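Local coordinates for protein DNA helicase RecQ (Deinococcus radiodurans, PDB 4Q48) that probably couples ATP hydrolysis to the unwinding of duplex DNA, translocating in the 3'-5' direction, this chain being the catalytic core, at residues G30-Q35 with S53-L58; N41-M46 with A200-S205; T66-S71 with L118-E123; L141-E146 with V177-T182. All blocks are in the same frame, centred on the assembly; numbering follows the deposited sequence.

Interaction 1 (G30-Q35 with S53-L58); sequences GEIVQQ and SLCYQL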
loop_
_atom_site.group_PDB
_atom_site.type_symbol
_atom_site.label_atom_id
_atom_site.label_comp_id
_atom_site.label_asym_id
_atom_site.label_seq_id
_atom_site.Cartn_x
_atom_site.Cartn_y
_atom_site.Cartn_z
ATOM N N GLY A 30 10.653 -10.141 -15.003
ATOM C CA GLY A 30 10.810 -10.842 -16.260
ATOM C C GLY A 30 9.458 -11.312 -16.742
ATOM O O GLY A 30 9.087 -11.118 -17.908
ATOM N N GLU A 31 8.706 -11.911 -15.825
ATOM C CA GLU A 31 7.360 -12.365 -16.132
ATOM C C GLU A 31 6.516 -11.182 -16.588
ATOM O O GLU A 31 5.748 -11.312 -17.541
ATOM C CB GLU A 31 6.713 -13.076 -14.925
ATOM C CG GLU A 31 7.352 -14.428 -14.531
ATOM C CD GLU A 31 8.620 -14.332 -13.662
ATOM O OE1 GLU A 31 9.090 -13.210 -13.367
ATOM O OE2 GLU A 31 9.150 -15.406 -13.277
ATOM N N ILE A 32 6.645 -10.042 -15.902
ATOM C CA ILE A 32 5.857 -8.853 -16.248
ATOM C C ILE A 32 6.183 -8.285 -17.624
ATOM O O ILE A 32 5.287 -8.045 -18.440
ATOM C CB ILE A 32 6.031 -7.728 -15.220
ATOM C CG1 ILE A 32 5.501 -8.180 -13.851
ATOM C CG2 ILE A 32 5.270 -6.499 -15.672
ATOM C CD1 ILE A 32 5.572 -7.120 -12.754
ATOM N N VAL A 33 7.464 -8.070 -17.885
ATOM C CA VAL A 33 7.859 -7.473 -19.147
ATOM C C VAL A 33 7.484 -8.356 -20.335
ATOM O O VAL A 33 7.079 -7.851 -21.377
ATOM C CB VAL A 33 9.350 -7.160 -19.166
ATOM C CG1 VAL A 33 9.832 -6.900 -20.589
ATOM C CG2 VAL A 33 9.615 -5.957 -18.297
ATOM N N GLN A 34 7.554 -9.673 -20.166
ATOM C CA GLN A 34 7.134 -10.591 -21.229
ATOM C C GLN A 34 5.634 -10.546 -21.515
ATOM O O GLN A 34 5.191 -10.687 -22.640
ATOM C CB GLN A 34 7.535 -12.019 -20.876
ATOM C CG GLN A 34 7.380 -13.007 -22.011
ATOM C CD GLN A 34 7.739 -14.419 -21.590
ATOM O OE1 GLN A 34 7.240 -14.928 -20.580
ATOM N NE2 GLN A 34 8.630 -15.053 -22.347
ATOM N N GLN A 35 4.845 -10.281 -20.500
ATOM C CA GLN A 35 3.412 -10.405 -20.648
ATOM C C GLN A 35 2.877 -9.179 -21.400
ATOM O O GLN A 35 1.961 -9.294 -22.224
ATOM C CB GLN A 35 2.766 -10.553 -19.266
ATOM C CG GLN A 35 1.376 -9.979 -19.134
ATOM C CD GLN A 35 0.319 -10.909 -19.660
ATOM O OE1 GLN A 35 0.583 -12.093 -19.878
ATOM N NE2 GLN A 35 -0.885 -10.380 -19.887
ATOM N N SER A 53 9.124 1.287 -12.953
ATOM C CA SER A 53 8.965 2.029 -14.199
ATOM C C SER A 53 9.394 1.160 -15.373
ATOM O O SER A 53 8.845 1.258 -16.461
ATOM C CB SER A 53 9.765 3.318 -14.167
ATOM O OG SER A 53 9.249 4.162 -13.163
ATOM N N LEU A 54 10.386 0.311 -15.124
ATOM C CA LEU A 54 10.918 -0.648 -16.088
ATOM C C LEU A 54 9.823 -1.477 -16.764
ATOM O O LEU A 54 9.951 -1.914 -17.904
ATOM C CB LEU A 54 11.872 -1.584 -15.355
ATOM C CG LEU A 54 12.640 -2.693 -16.055
ATOM C CD1 LEU A 54 13.685 -2.109 -16.982
ATOM C CD2 LEU A 54 13.288 -3.571 -15.016
ATOM N N CYS A 55 8.753 -1.702 -16.016
ATOM C CA CYS A 55 7.687 -2.598 -16.400
ATOM C C CYS A 55 6.813 -2.067 -17.528
ATOM O O CYS A 55 6.042 -2.825 -18.127
ATOM C CB CYS A 55 6.849 -2.919 -15.170
ATOM S SG CYS A 55 7.783 -3.915 -13.963
ATOM N N TYR A 56 6.880 -0.768 -17.797
ATOM C CA TYR A 56 6.225 -0.259 -18.984
ATOM C C TYR A 56 7.215 0.383 -19.936
ATOM O O TYR A 56 7.010 0.363 -21.144
ATOM C CB TYR A 56 5.105 0.723 -18.636
ATOM C CG TYR A 56 5.515 1.946 -17.867
ATOM C CD1 TYR A 56 6.135 3.020 -18.495
ATOM C CD2 TYR A 56 5.233 2.053 -16.510
ATOM C CE1 TYR A 56 6.499 4.157 -17.774
ATOM C CE2 TYR A 56 5.588 3.182 -15.785
ATOM C CZ TYR A 56 6.218 4.231 -16.413
ATOM O OH TYR A 56 6.559 5.352 -15.680
ATOM N N GLN A 57 8.282 0.958 -19.402
ATOM C CA GLN A 57 9.294 1.619 -20.222
ATOM C C GLN A 57 9.992 0.637 -21.147
ATOM O O GLN A 57 10.207 0.912 -22.323
ATOM C CB GLN A 57 10.323 2.289 -19.325
ATOM C CG GLN A 57 9.809 3.521 -18.618
ATOM C CD GLN A 57 10.786 4.035 -17.589
ATOM O OE1 GLN A 57 11.590 3.284 -17.046
ATOM N NE2 GLN A 57 10.748 5.324 -17.344
ATOM N N LEU A 58 10.327 -0.528 -20.613
ATOM C CA LEU A 58 11.023 -1.542 -21.386
ATOM C C LEU A 58 10.079 -2.153 -22.436
ATOM O O LEU A 58 10.441 -2.233 -23.609
ATOM C CB LEU A 58 11.616 -2.604 -20.451
ATOM C CG LEU A 58 12.503 -3.704 -21.012
ATOM C CD1 LEU A 58 13.405 -3.176 -22.097
ATOM C CD2 LEU A 58 13.331 -4.284 -19.885
#
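Ile32 holds CG2 anti to its backbone N and sends CG1 back beside that nitrogen (chi1 -63°), with CD1 fully extended beyond it; Cys55 has SG anti to its carbonyl carbon, which turns the sulfur to within reach of both Ile32 CG2 and Ile32 CD1. Ile32 CG2 comes within 3.9 Å of Cys55 CB and 4.0 Å of Cys55 SG, while Ile32 CD1 reaches the same SG at 4.1 Å. Val33 works differently. Its CG1, anti to the backbone N (chi1 164°), meets Leu58 CG at 4.2 Å, the two side chains crossing at about a right angle. Its other methyl, CG2, rests against the backbone of the facing helix, 4.1 Å from Leu54 O, a carbonyl already engaged by Leu58 N one turn on. No hydrogen bond crosses the interface, which is buried and made by van der Waals contacts. The axes of 30-35 and 53-58 approach to 9.0 Å at 29°, close to parallel, and the small Cys55 lies where the backbones come nearest, its CA 5.6 Å from Val33 CA. Helix 10-20 covers the flank, with Leu16 and Trp20 on Leu54 and Leu15 on Leu58. Gln29, at the start of one helix, and Ser53, in the other, are ADP-binding residues, so the pair joins the motif 0 region to the helix that begins within the P-loop of a RecQ helicase.

Interaction 2 (N41-M46 with A200-S205); sequences NALVLM and APQFVS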
loop_
_atom_site.group_PDB
_atom_site.type_symbol
_atom_site.label_atom_id
_atom_site.label_comp_id
_atom_site.label_asym_id
_atom_site.label_seq_id
_atom_site.Cartn_x
_atom_site.Cartn_y
_atom_site.Cartn_z
ATOM N N ASN A 41 -2.298 -7.886 -21.019
ATOM C CA ASN A 41 -2.643 -6.892 -20.007
ATOM C C ASN A 41 -2.029 -7.331 -18.700
ATOM O O ASN A 41 -1.656 -8.495 -18.557
ATOM C CB ASN A 41 -4.153 -6.742 -19.840
ATOM C CG ASN A 41 -4.817 -6.105 -21.042
ATOM O OD1 ASN A 41 -4.146 -5.545 -21.917
ATOM N ND2 ASN A 41 -6.148 -6.167 -21.080
ATOM N N ALA A 42 -1.926 -6.417 -17.744
ATOM C CA ALA A 42 -1.259 -6.745 -16.486
ATOM C C ALA A 42 -1.660 -5.820 -15.340
ATOM O O ALA A 42 -1.999 -4.652 -15.545
ATOM C CB ALA A 42 0.240 -6.727 -16.673
ATOM N N LEU A 43 -1.648 -6.378 -14.136
ATOM C CA LEU A 43 -1.784 -5.613 -12.907
ATOM C C LEU A 43 -0.511 -5.783 -12.114
ATOM O O LEU A 43 -0.163 -6.894 -11.718
ATOM C CB LEU A 43 -2.975 -6.064 -12.090
ATOM C CG LEU A 43 -3.156 -5.260 -10.810
ATOM C CD1 LEU A 43 -3.105 -3.778 -11.121
ATOM C CD2 LEU A 43 -4.463 -5.608 -10.121
ATOM N N VAL A 44 0.207 -4.682 -11.934
ATOM C CA VAL A 44 1.511 -4.718 -11.290
ATOM C C VAL A 44 1.523 -3.929 -9.974
ATOM O O VAL A 44 1.177 -2.746 -9.932
ATOM C CB VAL A 44 2.608 -4.198 -12.240
ATOM C CG1 VAL A 44 3.941 -4.090 -11.518
ATOM C CG2 VAL A 44 2.733 -5.121 -13.438
ATOM N N LEU A 45 1.887 -4.605 -8.889
ATOM C CA LEU A 45 1.894 -3.980 -7.579
ATOM C C LEU A 45 3.314 -4.068 -7.045
ATOM O O LEU A 45 3.867 -5.161 -6.862
ATOM C CB LEU A 45 0.878 -4.666 -6.668
ATOM C CG LEU A 45 -0.479 -4.855 -7.379
ATOM C CD1 LEU A 45 -0.707 -6.325 -7.675
ATOM C CD2 LEU A 45 -1.669 -4.289 -6.634
ATOM N N MET A 46 3.953 -2.905 -6.936
ATOM C CA MET A 46 5.350 -2.847 -6.507
ATOM C C MET A 46 5.637 -1.667 -5.601
ATOM O O MET A 46 4.971 -0.643 -5.677
ATOM C CB MET A 46 6.273 -2.780 -7.727
ATOM C CG MET A 46 6.434 -4.107 -8.438
ATOM S SD MET A 46 7.890 -4.221 -9.503
ATOM C CE MET A 46 9.023 -3.104 -8.697
ATOM N N ALA A 200 -7.010 -10.186 -16.194
ATOM C CA ALA A 200 -5.578 -10.015 -16.418
ATOM C C ALA A 200 -4.718 -10.644 -15.315
ATOM O O ALA A 200 -5.138 -10.749 -14.162
ATOM C CB ALA A 200 -5.256 -8.533 -16.564
ATOM N N PRO A 201 -3.494 -11.054 -15.662
ATOM C CA PRO A 201 -2.642 -11.517 -14.561
ATOM C C PRO A 201 -2.343 -10.359 -13.602
ATOM O O PRO A 201 -2.296 -9.197 -14.030
ATOM C CB PRO A 201 -1.348 -11.982 -15.260
ATOM C CG PRO A 201 -1.651 -12.005 -16.696
ATOM C CD PRO A 201 -2.814 -11.093 -16.962
ATOM N N GLN A 202 -2.213 -10.662 -12.315
ATOM C CA GLN A 202 -1.879 -9.642 -11.327
ATOM C C GLN A 202 -0.551 -10.063 -10.740
ATOM O O GLN A 202 -0.370 -11.220 -10.345
ATOM C CB GLN A 202 -2.961 -9.473 -10.259
ATOM C CG GLN A 202 -2.743 -10.243 -8.968
ATOM C CD GLN A 202 -3.265 -9.482 -7.756
ATOM O OE1 GLN A 202 -4.088 -8.560 -7.880
ATOM N NE2 GLN A 202 -2.781 -9.856 -6.578
ATOM N N PHE A 203 0.399 -9.132 -10.768
ATOM C CA PHE A 203 1.775 -9.384 -10.339
ATOM C C PHE A 203 2.160 -8.648 -9.060
ATOM O O PHE A 203 1.979 -7.428 -8.938
ATOM C CB PHE A 203 2.752 -9.013 -11.448
ATOM C CG PHE A 203 2.552 -9.788 -12.715
ATOM C CD1 PHE A 203 1.639 -9.357 -13.667
ATOM C CD2 PHE A 203 3.280 -10.941 -12.962
ATOM C CE1 PHE A 203 1.460 -10.054 -14.839
ATOM C CE2 PHE A 203 3.109 -11.642 -14.139
ATOM C CZ PHE A 203 2.200 -11.195 -15.076
ATOM N N VAL A 204 2.673 -9.391 -8.092
ATOM C CA VAL A 204 3.055 -8.770 -6.840
ATOM C C VAL A 204 4.547 -8.986 -6.644
ATOM O O VAL A 204 4.988 -10.106 -6.386
ATOM C CB VAL A 204 2.245 -9.362 -5.660
ATOM C CG1 VAL A 204 2.649 -8.713 -4.365
ATOM C CG2 VAL A 204 0.739 -9.161 -5.877
ATOM N N SER A 205 5.336 -7.926 -6.796
ATOM C CA SER A 205 6.760 -8.037 -6.501
ATOM C C SER A 205 6.904 -7.811 -5.004
ATOM O O SER A 205 6.050 -7.156 -4.395
ATOM C CB SER A 205 7.586 -7.039 -7.313
ATOM O OG SER A 205 8.828 -6.735 -6.683
#
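Backbone hydrogen bonds come first in this edge ladder of the parallel sheet of the first RecA-like domain: four N-H groups alternate between segments 41-46 and 200-205. Leu43 N gives to Pro201 O at 2.9 Å and Phe203 N to Leu43 O; Leu45 N gives to Phe203 O at 2.8 Å and Ser205 N to Leu45 O at 3.1 Å. Leu43 and Leu45 each spend both N-H and C=O on this strand. Apolar contacts occupy both faces. On the face of Val44 and Phe203, Phe203 has CG anti to its carbonyl carbon (chi1 -60°), which brings CE1 obliquely to 4.0 Å from Ala42 CB, while Leu43 O lies at the ring's edge. On the other face Leu45 CD1 meets Val204 CG2 at 3.7 Å. Leu43 and Gln202 run side by side there, Leu43 CD2 3.7 Å from Gln202 OE1. Beyond the strands, Asn41 CB touches Ala200 CB at 3.9 Å, and Met46, beside ADP-binding Gln29 and Lys52, lays CG and SD against Ser205 CB. Strand 202-204 is outermost; strand 42-45 has strand 176-180 as its other neighbour, Ile32 of helix 29-37 covers Val44 and Phe203, and helix 185-194 packs on Leu43, Leu45 and Gln202.

Interaction 3 (T66-S71 with L118-E123); sequences TGIVVS and LYVAPE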
loop_
_atom_site.group_PDB
_atom_site.type_symbol
_atom_site.label_atom_id
_atom_site.label_comp_id
_atom_site.label_asym_id
_atom_site.label_seq_id
_atom_site.Cartn_x
_atom_site.Cartn_y
_atom_site.Cartn_z
ATOM N N THR A 66 4.840 4.153 -29.589
ATOM C CA THR A 66 5.012 4.906 -28.368
ATOM C C THR A 66 4.213 4.349 -27.181
ATOM O O THR A 66 3.016 4.074 -27.316
ATOM C CB THR A 66 4.575 6.329 -28.605
ATOM O OG1 THR A 66 5.218 6.818 -29.787
ATOM C CG2 THR A 66 4.862 7.222 -27.392
ATOM N N GLY A 67 4.867 4.202 -26.025
ATOM C CA GLY A 67 4.168 3.920 -24.788
ATOM C C GLY A 67 3.438 5.150 -24.277
ATOM O O GLY A 67 4.007 6.217 -24.156
ATOM N N ILE A 68 2.169 4.995 -23.939
ATOM C CA ILE A 68 1.385 6.117 -23.451
ATOM C C ILE A 68 1.225 5.933 -21.952
ATOM O O ILE A 68 0.493 5.058 -21.516
ATOM C CB ILE A 68 -0.003 6.179 -24.134
ATOM C CG1 ILE A 68 0.144 6.211 -25.653
ATOM C CG2 ILE A 68 -0.772 7.385 -23.676
ATOM C CD1 ILE A 68 1.000 7.353 -26.143
ATOM N N VAL A 69 1.908 6.753 -21.164
ATOM C CA VAL A 69 1.922 6.584 -19.705
ATOM C C VAL A 69 0.984 7.596 -19.065
ATOM O O VAL A 69 1.151 8.801 -19.219
ATOM C CB VAL A 69 3.352 6.746 -19.106
ATOM C CG1 VAL A 69 3.377 6.362 -17.658
ATOM C CG2 VAL A 69 4.352 5.908 -19.868
ATOM N N VAL A 70 -0.029 7.101 -18.375
ATOM C CA VAL A 70 -0.932 7.982 -17.679
ATOM C C VAL A 70 -0.487 8.212 -16.237
ATOM O O VAL A 70 -0.265 7.255 -15.495
ATOM C CB VAL A 70 -2.330 7.415 -17.688
ATOM C CG1 VAL A 70 -3.332 8.514 -17.399
ATOM C CG2 VAL A 70 -2.601 6.778 -19.025
ATOM N N SER A 71 -0.346 9.476 -15.849
ATOM C CA SER A 71 0.053 9.836 -14.487
ATOM C C SER A 71 -0.406 11.253 -14.106
ATOM O O SER A 71 -0.353 12.192 -14.926
ATOM C CB SER A 71 1.575 9.715 -14.301
ATOM O OG SER A 71 2.011 10.403 -13.136
ATOM N N LEU A 118 5.345 8.698 -24.032
ATOM C CA LEU A 118 4.627 9.936 -23.881
ATOM C C LEU A 118 3.952 9.966 -22.516
ATOM O O LEU A 118 3.072 9.151 -22.205
ATOM C CB LEU A 118 3.600 10.109 -24.983
ATOM C CG LEU A 118 2.852 11.422 -24.768
ATOM C CD1 LEU A 118 3.780 12.588 -25.014
ATOM C CD2 LEU A 118 1.646 11.513 -25.656
ATOM N N TYR A 119 4.394 10.891 -21.680
ATOM C CA TYR A 119 3.771 11.100 -20.382
ATOM C C TYR A 119 2.629 12.112 -20.527
ATOM O O TYR A 119 2.821 13.222 -21.031
ATOM C CB TYR A 119 4.834 11.552 -19.366
ATOM C CG TYR A 119 5.750 10.425 -18.915
ATOM C CD1 TYR A 119 6.935 10.134 -19.582
ATOM C CD2 TYR A 119 5.397 9.625 -17.851
ATOM C CE1 TYR A 119 7.752 9.089 -19.161
ATOM C CE2 TYR A 119 6.196 8.602 -17.430
ATOM C CZ TYR A 119 7.365 8.328 -18.076
ATOM O OH TYR A 119 8.121 7.272 -17.600
ATOM N N VAL A 120 1.438 11.732 -20.091
ATOM C CA VAL A 120 0.285 12.575 -20.326
ATOM C C VAL A 120 -0.637 12.611 -19.114
ATOM O O VAL A 120 -1.037 11.584 -18.586
ATOM C CB VAL A 120 -0.493 12.081 -21.588
ATOM C CG1 VAL A 120 -0.691 10.571 -21.538
ATOM C CG2 VAL A 120 -1.823 12.808 -21.766
ATOM N N ALA A 121 -0.954 13.815 -18.670
ATOM C CA ALA A 121 -1.890 13.995 -17.593
ATOM C C ALA A 121 -3.238 13.450 -18.049
ATOM O O ALA A 121 -3.585 13.550 -19.222
ATOM C CB ALA A 121 -1.992 15.460 -17.223
ATOM N N PRO A 122 -4.013 12.893 -17.110
ATOM C CA PRO A 122 -5.353 12.358 -17.378
ATOM C C PRO A 122 -6.254 13.397 -18.018
ATOM O O PRO A 122 -7.091 13.096 -18.870
ATOM C CB PRO A 122 -5.863 12.002 -15.980
ATOM C CG PRO A 122 -4.638 11.781 -15.181
ATOM C CD PRO A 122 -3.617 12.723 -15.702
ATOM N N GLU A 123 -6.050 14.636 -17.596
ATOM C CA GLU A 123 -6.824 15.773 -18.073
ATOM C C GLU A 123 -6.641 15.900 -19.588
ATOM O O GLU A 123 -7.613 16.059 -20.330
ATOM C CB GLU A 123 -6.394 17.043 -17.310
ATOM C CG GLU A 123 -6.533 18.347 -18.052
ATOM C CD GLU A 123 -5.347 18.625 -18.961
ATOM O OE1 GLU A 123 -4.234 18.124 -18.669
ATOM O OE2 GLU A 123 -5.537 19.337 -19.973
#
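In the parallel sheet of the first RecA-like helicase domain, strands 66-70 and 118-120 lie side by side, their axes 23° apart. The tight part is the middle. Leu118 N gives to Gly67 O at 2.8 Å, Val69 N to Leu118 O at 2.9 Å and Val120 N to Val69 O at 3.1 Å. On one face Val69 and Tyr119 lie alongside each other: Val69 CG1, anti to the backbone N, meets Tyr119 CE2 at 3.6 Å, and CG2 of the same valine sits above one face of the ring near its rim. The ring's hydroxyl is hydrogen-bonded to Tyr56 OH and Gln57 NE2 of helix 50-62. An alanine at Val69 would remove both methyls and would probably leave the Tyr119 ring less firmly held. The opposite face is also well filled, with Ile68 CG2 3.8 Å from Val120 CG1 and Ile68 CD1 against Leu118 CB. Past Val120 the fit loosens, as the second segment turns at Ala121, the N-cap position, into helix 122-125 and reaches the partly exposed Glu123. Val70 CG1 and Pro122 CG cross obliquely at 4.2 Å, and there Ser71 O faces Pro122 CD at 3.4 Å and takes a nearly straight CA-H...O contact from Ala121 CA.

Interaction 4 (L141-E146 with V177-T182); sequences LFAIDE and VALTAT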
loop_
_atom_site.group_PDB
_atom_site.type_symbol
_atom_site.label_atom_id
_atom_site.label_comp_id
_atom_site.label_asym_id
_atom_site.label_seq_id
_atom_site.Cartn_x
_atom_site.Cartn_y
_atom_site.Cartn_z
ATOM N N LEU A 141 1.418 0.884 -26.245
ATOM C CA LEU A 141 0.574 0.468 -25.122
ATOM C C LEU A 141 0.065 1.641 -24.311
ATOM O O LEU A 141 0.415 2.788 -24.560
ATOM C CB LEU A 141 1.343 -0.476 -24.194
ATOM C CG LEU A 141 2.645 0.108 -23.617
ATOM C CD1 LEU A 141 2.431 0.680 -22.185
ATOM C CD2 LEU A 141 3.786 -0.904 -23.661
ATOM N N PHE A 142 -0.779 1.328 -23.339
ATOM C CA PHE A 142 -1.137 2.250 -22.267
ATOM C C PHE A 142 -0.621 1.737 -20.928
ATOM O O PHE A 142 -0.935 0.603 -20.541
ATOM C CB PHE A 142 -2.644 2.418 -22.189
ATOM C CG PHE A 142 -3.232 3.153 -23.337
ATOM C CD1 PHE A 142 -3.067 4.523 -23.452
ATOM C CD2 PHE A 142 -3.934 2.477 -24.327
ATOM C CE1 PHE A 142 -3.630 5.225 -24.524
ATOM C CE2 PHE A 142 -4.480 3.154 -25.395
ATOM C CZ PHE A 142 -4.328 4.540 -25.494
ATOM N N ALA A 143 0.162 2.555 -20.221
ATOM C CA ALA A 143 0.524 2.258 -18.823
ATOM C C ALA A 143 -0.184 3.219 -17.917
ATOM O O ALA A 143 0.056 4.433 -17.987
ATOM C CB ALA A 143 1.996 2.358 -18.611
ATOM N N ILE A 144 -1.060 2.690 -17.068
ATOM C CA ILE A 144 -1.717 3.508 -16.049
ATOM C C ILE A 144 -0.936 3.402 -14.726
ATOM O O ILE A 144 -1.013 2.394 -14.017
ATOM C CB ILE A 144 -3.190 3.105 -15.863
ATOM C CG1 ILE A 144 -3.990 3.413 -17.132
ATOM C CG2 ILE A 144 -3.830 3.889 -14.760
ATOM C CD1 ILE A 144 -4.281 2.197 -18.007
ATOM N N ASP A 145 -0.133 4.430 -14.439
ATOM C CA ASP A 145 0.640 4.472 -13.202
ATOM C C ASP A 145 -0.200 5.083 -12.095
ATOM O O ASP A 145 -1.062 5.934 -12.357
ATOM C CB ASP A 145 1.940 5.267 -13.357
ATOM C CG ASP A 145 3.034 4.774 -12.408
ATOM O OD1 ASP A 145 2.683 4.225 -11.329
ATOM O OD2 ASP A 145 4.236 4.925 -12.739
ATOM N N GLU A 146 0.073 4.646 -10.867
ATOM C CA GLU A 146 -0.757 4.976 -9.714
ATOM C C GLU A 146 -2.228 4.673 -9.948
ATOM O O GLU A 146 -3.089 5.531 -9.715
ATOM C CB GLU A 146 -0.568 6.437 -9.327
ATOM C CG GLU A 146 0.634 6.618 -8.413
ATOM C CD GLU A 146 1.421 7.844 -8.749
ATOM O OE1 GLU A 146 1.127 8.442 -9.804
ATOM O OE2 GLU A 146 2.319 8.220 -7.965
ATOM N N VAL A 177 -1.249 -1.869 -19.000
ATOM C CA VAL A 177 -0.645 -2.318 -17.748
ATOM C C VAL A 177 -0.826 -1.241 -16.680
ATOM O O VAL A 177 -0.526 -0.061 -16.895
ATOM C CB VAL A 177 0.855 -2.691 -17.913
ATOM C CG1 VAL A 177 1.691 -1.492 -18.357
ATOM C CG2 VAL A 177 1.385 -3.263 -16.624
ATOM N N ALA A 178 -1.407 -1.648 -15.560
ATOM C CA ALA A 178 -1.674 -0.745 -14.439
ATOM C C ALA A 178 -0.740 -1.090 -13.297
ATOM O O ALA A 178 -0.621 -2.250 -12.896
ATOM C CB ALA A 178 -3.142 -0.819 -13.992
ATOM N N LEU A 179 -0.030 -0.093 -12.803
ATOM C CA LEU A 179 0.934 -0.341 -11.748
ATOM C C LEU A 179 0.630 0.496 -10.517
ATOM O O LEU A 179 0.215 1.658 -10.638
ATOM C CB LEU A 179 2.350 -0.053 -12.249
ATOM C CG LEU A 179 2.682 -0.509 -13.674
ATOM C CD1 LEU A 179 2.507 0.662 -14.643
ATOM C CD2 LEU A 179 4.082 -1.077 -13.753
ATOM N N THR A 180 0.729 -0.100 -9.336
ATOM C CA THR A 180 0.505 0.681 -8.122
ATOM C C THR A 180 1.465 0.274 -6.998
ATOM O O THR A 180 2.046 -0.817 -7.008
ATOM C CB THR A 180 -0.967 0.576 -7.623
ATOM O OG1 THR A 180 -1.162 1.445 -6.494
ATOM C CG2 THR A 180 -1.331 -0.853 -7.254
ATOM N N ALA A 181 1.611 1.165 -6.021
ATOM C CA ALA A 181 2.451 0.919 -4.853
ATOM C C ALA A 181 1.572 0.796 -3.621
ATOM O O ALA A 181 2.057 0.505 -2.530
ATOM C CB ALA A 181 3.484 2.021 -4.675
ATOM N N THR A 182 0.279 1.046 -3.782
ATOM C CA THR A 182 -0.621 0.919 -2.654
ATOM C C THR A 182 -1.657 -0.107 -3.074
ATOM O O THR A 182 -2.576 0.175 -3.853
ATOM C CB THR A 182 -1.288 2.246 -2.273
ATOM O OG1 THR A 182 -2.574 2.345 -2.919
ATOM C CG2 THR A 182 -0.381 3.428 -2.670
#
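Segments 141-146 and 177-182 run parallel with axes 19° apart, and their ladder is built from Val177 N to Phe142 O at 2.9 Å, Ile144 N to Val177 O at 2.8 Å and Leu179 N to Ile144 O at 2.9 Å. They are the two strands of a beta-alpha-beta unit whose helix is 165-170, and end in the DEAH box and in the Thr-Ala-Thr sequence characteristic of motif III in such helicases. The side chains that meet across the ladder are small or branched. Ala143 CB touches Val177 CG1 at 3.9 Å and Leu179 CD1 at 4.3 Å, on the face covered by Cys55 and Tyr56 of helix 50-62. On the other face, Ile144 CB and Ala178 CB meet at 4.3 Å. Asp145, with CG anti to its backbone N, uses OD1 twice: the oxygen forms a salt bridge with Lys52 NZ of the P-loop, and its anti lone pair accepts Glu146 N at 2.7 Å, a bent bond of 132°. Lys52 would probably help to keep this carboxylate ionised. An alanine at Asp145 would remove the carboxylate with its salt bridge to Lys52 and its bond from Glu146 N, and would probably leave the P-loop lysine and the backbone at Glu146 less firmly placed. Thr180 OG1 is hydrogen-bonded to His148 ND1, joining the two motifs, and accepts Thr182 N at 3.1 Å and 164°, closing an ST turn.

Interactions 2, 3 and 4 are ladders of one parallel sheet, and interaction 1 is the helix pair lying against it. Interactions 1, 3 and 4 are buried; interaction 2, at the sheet's edge, is only partly so. Backbone bonds join neighbours directly: Val44 of interaction 2 pairs with Ala178 and Thr180 of interaction 4, and Val70 and Ile68 of interaction 3 with Ala143. Interactions 2 and 3 do not touch, their nearest atoms being about 12 Å apart. Interaction 1 reaches all three, through Ile32, through Tyr56 and Gln57, and through Cys55. Its contact has no hydrogen bond across it, whereas the ladders rely on peptide hydrogen bonds, and a charged pair with the ADP-binding lysine appears at the strand end of interaction 4.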